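Local coordinates for conserved hypothetical protein TM1506 (PDB 1VK9), which is of unknown function but adopts a cytidine deaminase-like fold, binds zinc ions and has been found ADP-ribosylated, at residues S39-K44 and F55-N60; K49-L54 and A76-K81; S93-K98 and P126-V131. All blocks are in the same frame, centred on the assembly; numbering follows the deposited sequence.

Contact 1. Residues S39-K44 and F55-N60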
loop_
_atom_site.group_PDB
_atom_site.type_symbol
_atom_site.label_atom_id
_atom_site.label_comp_id
_atom_site.label_asym_id
_atom_site.label_seq_id
_atom_site.Cartn_x
_atom_site.Cartn_y
_atom_site.Cartn_z
ATOM N N SER A 39 0.742 -4.096 -16.359
ATOM C CA SER A 39 0.089 -4.483 -15.108
ATOM C C SER A 39 0.667 -5.809 -14.570
ATOM O O SER A 39 0.669 -6.806 -15.285
ATOM C CB SER A 39 -1.424 -4.578 -15.349
ATOM O OG SER A 39 -2.035 -5.521 -14.500
ATOM N N ILE A 40 1.165 -5.834 -13.330
ATOM C CA ILE A 40 1.764 -7.081 -12.814
ATOM C C ILE A 40 0.990 -7.818 -11.713
ATOM O O ILE A 40 1.233 -9.014 -11.466
ATOM C CB ILE A 40 3.244 -6.898 -12.424
ATOM C CG1 ILE A 40 3.420 -5.880 -11.308
ATOM C CG2 ILE A 40 4.072 -6.539 -13.655
ATOM C CD1 ILE A 40 4.886 -5.683 -10.922
ATOM N N PHE A 41 0.069 -7.097 -11.075
ATOM C CA PHE A 41 -0.864 -7.647 -10.095
ATOM C C PHE A 41 -2.146 -6.816 -10.134
ATOM O O PHE A 41 -2.104 -5.589 -10.091
ATOM C CB PHE A 41 -0.269 -7.634 -8.671
ATOM C CG PHE A 41 -1.177 -8.248 -7.634
ATOM C CD1 PHE A 41 -2.132 -7.475 -6.973
ATOM C CD2 PHE A 41 -1.112 -9.605 -7.349
ATOM C CE1 PHE A 41 -3.008 -8.043 -6.040
ATOM C CE2 PHE A 41 -1.975 -10.181 -6.405
ATOM C CZ PHE A 41 -2.929 -9.395 -5.757
ATOM N N GLU A 42 -3.281 -7.496 -10.200
ATOM C CA GLU A 42 -4.597 -6.863 -10.240
ATOM C C GLU A 42 -5.485 -7.606 -9.247
ATOM O O GLU A 42 -5.516 -8.852 -9.256
ATOM C CB GLU A 42 -5.207 -6.962 -11.657
ATOM C CG GLU A 42 -4.634 -5.978 -12.668
ATOM C CD GLU A 42 -5.277 -6.060 -14.046
ATOM O OE1 GLU A 42 -6.387 -6.627 -14.172
ATOM O OE2 GLU A 42 -4.677 -5.544 -15.017
ATOM N N SER A 43 -6.194 -6.866 -8.390
ATOM C CA SER A 43 -7.240 -7.482 -7.561
ATOM C C SER A 43 -8.399 -6.561 -7.361
ATOM O O SER A 43 -8.236 -5.341 -7.432
ATOM C CB SER A 43 -6.723 -7.911 -6.189
ATOM O OG SER A 43 -7.582 -8.879 -5.601
ATOM N N LYS A 44 -9.570 -7.155 -7.113
ATOM C CA LYS A 44 -10.748 -6.382 -6.716
ATOM C C LYS A 44 -11.452 -6.837 -5.423
ATOM O O LYS A 44 -12.513 -6.330 -5.125
ATOM C CB LYS A 44 -11.725 -6.216 -7.888
ATOM C CG LYS A 44 -12.484 -7.468 -8.297
ATOM C CD LYS A 44 -12.479 -7.674 -9.812
ATOM C CE LYS A 44 -13.452 -6.737 -10.506
ATOM N NZ LYS A 44 -14.148 -7.434 -11.614
ATOM N N PHE A 55 1.815 -9.314 -1.328
ATOM C CA PHE A 55 2.993 -9.579 -0.514
ATOM C C PHE A 55 3.550 -10.990 -0.705
ATOM O O PHE A 55 4.752 -11.191 -0.756
ATOM C CB PHE A 55 2.637 -9.376 0.951
ATOM C CG PHE A 55 3.827 -9.283 1.866
ATOM C CD1 PHE A 55 4.503 -8.085 2.026
ATOM C CD2 PHE A 55 4.241 -10.391 2.602
ATOM C CE1 PHE A 55 5.599 -7.991 2.882
ATOM C CE2 PHE A 55 5.328 -10.314 3.453
ATOM C CZ PHE A 55 6.018 -9.116 3.597
ATOM N N LYS A 56 2.664 -11.972 -0.796
ATOM C CA LYS A 56 3.061 -13.361 -0.917
ATOM C C LYS A 56 3.656 -13.613 -2.298
ATOM O O LYS A 56 4.381 -14.585 -2.475
ATOM C CB LYS A 56 1.851 -14.276 -0.674
ATOM C CG LYS A 56 1.375 -14.383 0.786
ATOM C CD LYS A 56 2.275 -15.333 1.623
ATOM C CE LYS A 56 1.739 -15.597 3.052
ATOM N NZ LYS A 56 0.462 -16.384 3.084
ATOM N N ARG A 57 3.353 -12.743 -3.268
ATOM C CA ARG A 57 3.717 -12.974 -4.672
ATOM C C ARG A 57 5.072 -12.426 -5.118
ATOM O O ARG A 57 5.675 -13.033 -5.993
ATOM C CB ARG A 57 2.640 -12.436 -5.611
ATOM C CG ARG A 57 2.261 -13.355 -6.770
ATOM C CD ARG A 57 1.169 -12.743 -7.685
ATOM N NE ARG A 57 0.436 -13.731 -8.474
ATOM C CZ ARG A 57 1.003 -14.526 -9.385
ATOM N NH1 ARG A 57 2.309 -14.438 -9.620
ATOM N NH2 ARG A 57 0.274 -15.415 -10.064
ATOM N N PHE A 58 5.530 -11.289 -4.562
ATOM C CA PHE A 58 6.774 -10.630 -4.993
ATOM C C PHE A 58 7.627 -10.229 -3.809
ATOM O O PHE A 58 7.123 -9.656 -2.826
ATOM C CB PHE A 58 6.542 -9.327 -5.783
ATOM C CG PHE A 58 5.709 -9.478 -6.991
ATOM C CD1 PHE A 58 6.251 -9.993 -8.169
ATOM C CD2 PHE A 58 4.361 -9.078 -6.971
ATOM C CE1 PHE A 58 5.443 -10.146 -9.315
ATOM C CE2 PHE A 58 3.552 -9.224 -8.103
ATOM C CZ PHE A 58 4.093 -9.759 -9.281
ATOM N N ASP A 59 8.935 -10.431 -3.930
ATOM C CA ASP A 59 9.819 -10.045 -2.851
ATOM C C ASP A 59 9.862 -8.522 -2.693
ATOM O O ASP A 59 9.899 -7.984 -1.560
ATOM C CB ASP A 59 11.205 -10.649 -3.038
ATOM C CG ASP A 59 12.220 -9.966 -2.220
ATOM O OD1 ASP A 59 12.374 -10.307 -1.036
ATOM O OD2 ASP A 59 12.889 -9.011 -2.649
ATOM N N ASN A 60 9.863 -7.826 -3.829
ATOM C CA ASN A 60 9.845 -6.357 -3.833
ATOM C C ASN A 60 9.234 -5.814 -5.125
ATOM O O ASN A 60 9.030 -6.553 -6.091
ATOM C CB ASN A 60 11.246 -5.785 -3.610
ATOM C CG ASN A 60 12.164 -5.979 -4.824
ATOM O OD1 ASN A 60 12.076 -5.248 -5.801
ATOM N ND2 ASN A 60 13.058 -6.963 -4.754
#

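Contact 2. Residues K49-L54 and A76-K81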
loop_
_atom_site.group_PDB
_atom_site.type_symbol
_atom_site.label_atom_id
_atom_site.label_comp_id
_atom_site.label_asym_id
_atom_site.label_seq_id
_atom_site.Cartn_x
_atom_site.Cartn_y
_atom_site.Cartn_z
ATOM N N LYS A 49 -6.925 -8.921 2.203
ATOM C CA LYS A 49 -6.657 -10.157 1.451
ATOM C C LYS A 49 -5.740 -9.930 0.221
ATOM O O LYS A 49 -4.745 -10.645 0.069
ATOM C CB LYS A 49 -7.956 -10.902 1.080
ATOM C CG LYS A 49 -7.781 -12.408 0.690
ATOM N N PRO A 50 -6.057 -8.953 -0.646
ATOM C CA PRO A 50 -5.202 -8.629 -1.806
ATOM C C PRO A 50 -3.778 -8.143 -1.492
ATOM O O PRO A 50 -2.831 -8.594 -2.119
ATOM C CB PRO A 50 -5.998 -7.522 -2.519
ATOM C CG PRO A 50 -6.863 -6.961 -1.478
ATOM C CD PRO A 50 -7.277 -8.126 -0.646
ATOM N N VAL A 51 -3.636 -7.218 -0.549
ATOM C CA VAL A 51 -2.318 -6.740 -0.138
ATOM C C VAL A 51 -1.452 -7.910 0.323
ATOM O O VAL A 51 -0.276 -8.012 -0.054
ATOM C CB VAL A 51 -2.418 -5.663 0.953
ATOM C CG1 VAL A 51 -1.053 -5.230 1.388
ATOM C CG2 VAL A 51 -3.168 -4.450 0.428
ATOM N N VAL A 52 -2.040 -8.805 1.111
ATOM C CA VAL A 52 -1.367 -10.030 1.502
ATOM C C VAL A 52 -1.073 -10.914 0.272
ATOM O O VAL A 52 0.050 -11.372 0.129
ATOM C CB VAL A 52 -2.152 -10.779 2.604
ATOM C CG1 VAL A 52 -1.514 -12.124 2.933
ATOM C CG2 VAL A 52 -2.237 -9.930 3.865
ATOM N N GLU A 53 -2.056 -11.139 -0.612
ATOM C CA GLU A 53 -1.826 -11.898 -1.842
ATOM C C GLU A 53 -0.605 -11.249 -2.524
ATOM O O GLU A 53 0.391 -11.930 -2.790
ATOM C CB GLU A 53 -3.080 -11.949 -2.769
ATOM C CG GLU A 53 -4.208 -12.940 -2.386
ATOM C CD GLU A 53 -5.404 -13.011 -3.381
ATOM O OE1 GLU A 53 -5.250 -13.665 -4.452
ATOM O OE2 GLU A 53 -6.522 -12.465 -3.100
ATOM N N LEU A 54 -0.646 -9.935 -2.743
ATOM C CA LEU A 54 0.465 -9.221 -3.370
ATOM C C LEU A 54 1.813 -9.446 -2.651
ATOM O O LEU A 54 2.826 -9.737 -3.282
ATOM C CB LEU A 54 0.157 -7.728 -3.458
ATOM C CG LEU A 54 1.233 -6.762 -3.987
ATOM C CD1 LEU A 54 1.712 -7.157 -5.380
ATOM C CD2 LEU A 54 0.707 -5.325 -3.985
ATOM N N ALA A 76 -0.050 0.018 4.614
ATOM C CA ALA A 76 1.175 0.813 4.519
ATOM C C ALA A 76 2.401 -0.037 4.895
ATOM O O ALA A 76 3.412 -0.004 4.200
ATOM C CB ALA A 76 1.086 2.042 5.386
ATOM N N SER A 77 2.286 -0.827 5.961
ATOM C CA SER A 77 3.378 -1.672 6.415
ATOM C C SER A 77 3.782 -2.681 5.350
ATOM O O SER A 77 4.972 -2.830 5.033
ATOM C CB SER A 77 3.011 -2.388 7.712
ATOM O OG SER A 77 2.857 -1.460 8.769
ATOM N N PHE A 78 2.801 -3.382 4.794
ATOM C CA PHE A 78 3.092 -4.345 3.739
ATOM C C PHE A 78 3.759 -3.641 2.552
ATOM O O PHE A 78 4.840 -4.047 2.095
ATOM C CB PHE A 78 1.824 -5.058 3.304
ATOM C CG PHE A 78 1.413 -6.164 4.224
ATOM C CD1 PHE A 78 2.004 -7.414 4.137
ATOM C CD2 PHE A 78 0.436 -5.963 5.170
ATOM C CE1 PHE A 78 1.631 -8.429 4.988
ATOM C CE2 PHE A 78 0.055 -6.982 6.015
ATOM C CZ PHE A 78 0.658 -8.210 5.929
ATOM N N LEU A 79 3.133 -2.563 2.093
ATOM C CA LEU A 79 3.635 -1.839 0.951
ATOM C C LEU A 79 5.053 -1.269 1.232
ATOM O O LEU A 79 5.926 -1.348 0.362
ATOM C CB LEU A 79 2.616 -0.782 0.512
ATOM C CG LEU A 79 1.268 -1.311 -0.026
ATOM C CD1 LEU A 79 0.262 -0.178 -0.291
ATOM C CD2 LEU A 79 1.428 -2.178 -1.280
ATOM N N LEU A 80 5.295 -0.749 2.442
ATOM C CA LEU A 80 6.607 -0.193 2.791
ATOM C C LEU A 80 7.693 -1.249 2.662
ATOM O O LEU A 80 8.779 -0.987 2.113
ATOM C CB LEU A 80 6.637 0.362 4.212
ATOM C CG LEU A 80 6.122 1.789 4.431
ATOM C CD1 LEU A 80 6.398 2.215 5.857
ATOM C CD2 LEU A 80 6.735 2.778 3.481
ATOM N N LYS A 81 7.397 -2.451 3.147
ATOM C CA LYS A 81 8.371 -3.525 3.084
ATOM C C LYS A 81 8.699 -3.891 1.633
ATOM O O LYS A 81 9.838 -4.273 1.323
ATOM C CB LYS A 81 7.912 -4.745 3.885
ATOM C CG LYS A 81 8.830 -5.953 3.800
ATOM C CD LYS A 81 10.210 -5.664 4.415
ATOM C CE LYS A 81 10.575 -6.604 5.559
ATOM N NZ LYS A 81 11.017 -7.838 4.933
#

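Contact 3. Residues S93-K98 and P126-V131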
loop_
_atom_site.group_PDB
_atom_site.type_symbol
_atom_site.label_atom_id
_atom_site.label_comp_id
_atom_site.label_asym_id
_atom_site.label_seq_id
_atom_site.Cartn_x
_atom_site.Cartn_y
_atom_site.Cartn_z
ATOM N N SER A 93 -5.369 6.804 5.421
ATOM C CA SER A 93 -5.645 7.198 6.797
ATOM C C SER A 93 -4.441 7.924 7.356
ATOM O O SER A 93 -3.318 7.718 6.898
ATOM C CB SER A 93 -5.979 5.992 7.658
ATOM O OG SER A 93 -4.801 5.317 8.042
ATOM N N LYS A 94 -4.682 8.773 8.351
ATOM C CA LYS A 94 -3.642 9.558 8.995
ATOM C C LYS A 94 -2.482 8.711 9.543
ATOM O O LYS A 94 -1.343 9.108 9.372
ATOM C CB LYS A 94 -4.243 10.438 10.094
ATOM C CG LYS A 94 -3.379 11.607 10.523
ATOM C CD LYS A 94 -4.171 12.532 11.434
ATOM C CE LYS A 94 -3.596 12.565 12.847
ATOM N NZ LYS A 94 -4.653 12.914 13.822
ATOM N N PRO A 95 -2.745 7.585 10.221
ATOM C CA PRO A 95 -1.668 6.708 10.663
ATOM C C PRO A 95 -0.792 6.268 9.508
ATOM O O PRO A 95 0.429 6.321 9.642
ATOM C CB PRO A 95 -2.416 5.524 11.265
ATOM C CG PRO A 95 -3.691 6.112 11.784
ATOM C CD PRO A 95 -4.053 7.088 10.701
ATOM N N ALA A 96 -1.396 5.878 8.389
ATOM C CA ALA A 96 -0.632 5.443 7.229
ATOM C C ALA A 96 0.228 6.583 6.698
ATOM O O ALA A 96 1.433 6.415 6.511
ATOM C CB ALA A 96 -1.541 4.862 6.143
ATOM N N LEU A 97 -0.361 7.750 6.515
ATOM C CA LEU A 97 0.384 8.888 5.996
ATOM C C LEU A 97 1.596 9.189 6.883
ATOM O O LEU A 97 2.698 9.440 6.387
ATOM C CB LEU A 97 -0.545 10.111 5.865
ATOM C CG LEU A 97 -0.048 11.482 5.385
ATOM C CD1 LEU A 97 -1.229 12.273 4.864
ATOM C CD2 LEU A 97 0.619 12.283 6.511
ATOM N N LYS A 98 1.388 9.154 8.196
ATOM C CA LYS A 98 2.425 9.506 9.166
ATOM C C LYS A 98 3.584 8.537 9.020
ATOM O O LYS A 98 4.755 8.940 9.083
ATOM C CB LYS A 98 1.869 9.383 10.580
ATOM C CG LYS A 98 1.760 10.652 11.328
ATOM C CD LYS A 98 0.324 11.110 11.434
ATOM C CE LYS A 98 -0.033 11.469 12.866
ATOM N NZ LYS A 98 0.093 10.254 13.729
ATOM N N PRO A 126 -11.402 -3.238 12.363
ATOM C CA PRO A 126 -10.714 -4.084 13.366
ATOM C C PRO A 126 -9.198 -4.296 13.108
ATOM O O PRO A 126 -8.449 -4.376 14.094
ATOM C CB PRO A 126 -11.483 -5.419 13.313
ATOM C CG PRO A 126 -12.269 -5.368 12.048
ATOM C CD PRO A 126 -12.607 -3.901 11.835
ATOM N N PHE A 127 -8.760 -4.365 11.843
ATOM C CA PHE A 127 -7.329 -4.438 11.530
ATOM C C PHE A 127 -6.590 -3.133 11.823
ATOM O O PHE A 127 -5.462 -3.150 12.299
ATOM C CB PHE A 127 -7.079 -4.859 10.087
ATOM C CG PHE A 127 -7.189 -6.331 9.871
ATOM C CD1 PHE A 127 -6.193 -7.190 10.318
ATOM C CD2 PHE A 127 -8.314 -6.873 9.238
ATOM C CE1 PHE A 127 -6.303 -8.566 10.122
ATOM C CE2 PHE A 127 -8.440 -8.249 9.043
ATOM C CZ PHE A 127 -7.433 -9.095 9.482
ATOM N N GLU A 128 -7.221 -1.999 11.549
ATOM C CA GLU A 128 -6.612 -0.715 11.860
ATOM C C GLU A 128 -6.469 -0.540 13.390
ATOM O O GLU A 128 -5.419 -0.055 13.858
ATOM C CB GLU A 128 -7.385 0.428 11.170
ATOM C CG GLU A 128 -6.844 1.851 11.374
ATOM C CD GLU A 128 -5.916 2.354 10.262
ATOM O OE1 GLU A 128 -4.932 1.646 9.949
ATOM O OE2 GLU A 128 -6.150 3.472 9.718
ATOM N N LYS A 129 -7.497 -0.941 14.153
ATOM C CA LYS A 129 -7.449 -0.837 15.612
ATOM C C LYS A 129 -6.351 -1.738 16.141
ATOM O O LYS A 129 -5.572 -1.325 17.016
ATOM C CB LYS A 129 -8.779 -1.187 16.290
ATOM C CG LYS A 129 -8.786 -0.968 17.831
ATOM C CD LYS A 129 -10.185 -1.165 18.454
ATOM C CE LYS A 129 -10.132 -1.867 19.826
ATOM N NZ LYS A 129 -11.346 -2.696 20.061
ATOM N N LEU A 130 -6.277 -2.959 15.611
ATOM C CA LEU A 130 -5.232 -3.897 15.991
ATOM C C LEU A 130 -3.826 -3.269 15.914
ATOM O O LEU A 130 -3.059 -3.324 16.880
ATOM C CB LEU A 130 -5.322 -5.148 15.114
ATOM C CG LEU A 130 -4.306 -6.264 15.362
ATOM C CD1 LEU A 130 -4.284 -6.718 16.853
ATOM C CD2 LEU A 130 -4.555 -7.437 14.404
ATOM N N VAL A 131 -3.502 -2.646 14.784
ATOM C CA VAL A 131 -2.138 -2.185 14.545
ATOM C C VAL A 131 -1.924 -0.721 14.902
ATOM O O VAL A 131 -0.800 -0.208 14.745
ATOM C CB VAL A 131 -1.691 -2.446 13.083
ATOM C CG1 VAL A 131 -1.839 -3.918 12.739
ATOM C CG2 VAL A 131 -2.478 -1.573 12.100
#

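Contact 1. Residues S39-K44 and F55-N60
Phe58 and Arg57 meet Ile40 and Phe41 where the end of helix 49-57 passes the edge of strand 39-43, and the evidence is all of van der Waals type. Apolar packing comes first. The rim of the Phe58 ring points at the strand: its CE2 lies 4.2 Å from Phe41 CB, and its CZ lies 4.3 Å from Ile40 CB. A polar atom shares that rim, since Ile40 O sits in the plane of the ring, 3.7 Å from Phe58 CZ. The ring is sent this way with CG anti to the carbonyl carbon (chi1 -57°), from the first residue to leave helical backbone angles. The second kind is aliphatic-to-aromatic: it is Arg57 CD, not the guanidinium, that touches the Phe41 ring, at its edge, 3.9 Å from CD2, and the guanidinium plane is turned 60° from that of the ring. On the strand, a classic beta bulge sets Ile40 and Phe41 together opposite Ala34 of strand 32-35, and Ser39 OG donates to Glu42 OE2, whose partner oxygen OE1 pairs with Lys28. With 156 Å² buried and ring edges doing the touching, the contact rests on loose van der Waals packing at the surface, with little to fix its direction.

Contact 2. Residues K49-L54 and A76-K81
Phe78 meets Val51 and Val52 and gives the largest buried area of any residue in this helix-to-helix contact; its atoms can be followed outward. CB lies 3.5 Å from Val51 CG1, and the same methyl stays with the next atoms, 3.9 Å from Phe78 CG and 4.1 Å from its CD2. At the far end of the ring CZ comes to Val52 CG2, at 3.9 Å. Phe78 CG is anti to the carbonyl carbon (chi1 -80°), which carries the ring over from Val51 to Val52, and the ring of Phe55 adds an edge-to-face neighbour. Beside this row Leu54 CD2 meets Leu79 CD2 at 4.2 Å, methyl against methyl. Ile141 of helix 137-145 also touches Phe78, while Leu32 of strand 32-35 lies against Val51 and Leu54. All five touching residues are buried. The two short segments run almost parallel, 18° apart, with axes 10.1 Å from each other. Neither helix supplies a ligand to the zinc ions seen in this protein, yet the pair, one helix after strand 39-43 and the other after strands 65-68 and 70-71, is consistent with the two helices of the cytidine deaminase-like fold whose N-terminal ends hold the zinc ligands in the deaminases themselves.

Contact 3. Residues S93-K98 and P126-V131
Pro95 and Glu128 mark the nearest backbone approach, their CA atoms 9.0 Å apart, so helices 94-102 and 126-132 touch through side chains across a gap too wide for backbone bonding. The motif at the centre is a helix N-cap: Ser93 ends strand 86-93 and precedes helix 94-102, and its OG accepts from Ala96 N in a weak, long capping bond of 3.5 Å that is nevertheless fairly straight, at 166°. The same OG donates to Glu128 OE2 at 2.8 Å, using the syn lone pair of that oxygen. One hydroxyl thus serves as acceptor inside its own helix turn and donor across the contact. The Glu128 chain leaves its helix with CG anti to the backbone N (chi1 -179°) and then bends at chi2, 95°, which carries the carboxylate toward the cap. OE2 also accepts from Val116 N, and OE1 from Lys73 N, so the buried group is gripped by two backbone amides besides the serine. An unidentified ligand lies so close to Glu128 that its bond to OE1 is doubtful, though its position is consistent with the contact bordering the site where that ligand lies. With an alanine in place of Glu128 the carboxylate is gone, and Ser93 OG and the amides of Lys73 and Val116 would probably lose their acceptor. Only 86 Å² is buried, and the one other residue in contact touches loosely: Pro95 CG lies 4.2 Å from Glu128 OE2, with the proline ring crossing the glutamate chain at about a right angle.

Contact 1 and contact 2 share helix 49-57, their centres 9 Å apart; Phe41 CZ lies 3.7 Å from Pro50 O, so the strand-side ring rests on the helix that contact 2 uses. Contact 2 then meets contact 3, 13 Å away centre to centre, through Ala76 CB and Ala96 CB at 3.9 Å. Contacts 1 and 3 lie on opposite sides of the chain's centre, 22 Å between centres, without touching. Unidentified ligand lies about 8 Å from the side chain of Phe41 and about 4 Å from that of Val51, and comes implausibly close to the side chain of Glu128. Bound zinc is farther off, about 10 Å from the side chain of Pro95 and about 13 Å from those of Ile40 and Phe78.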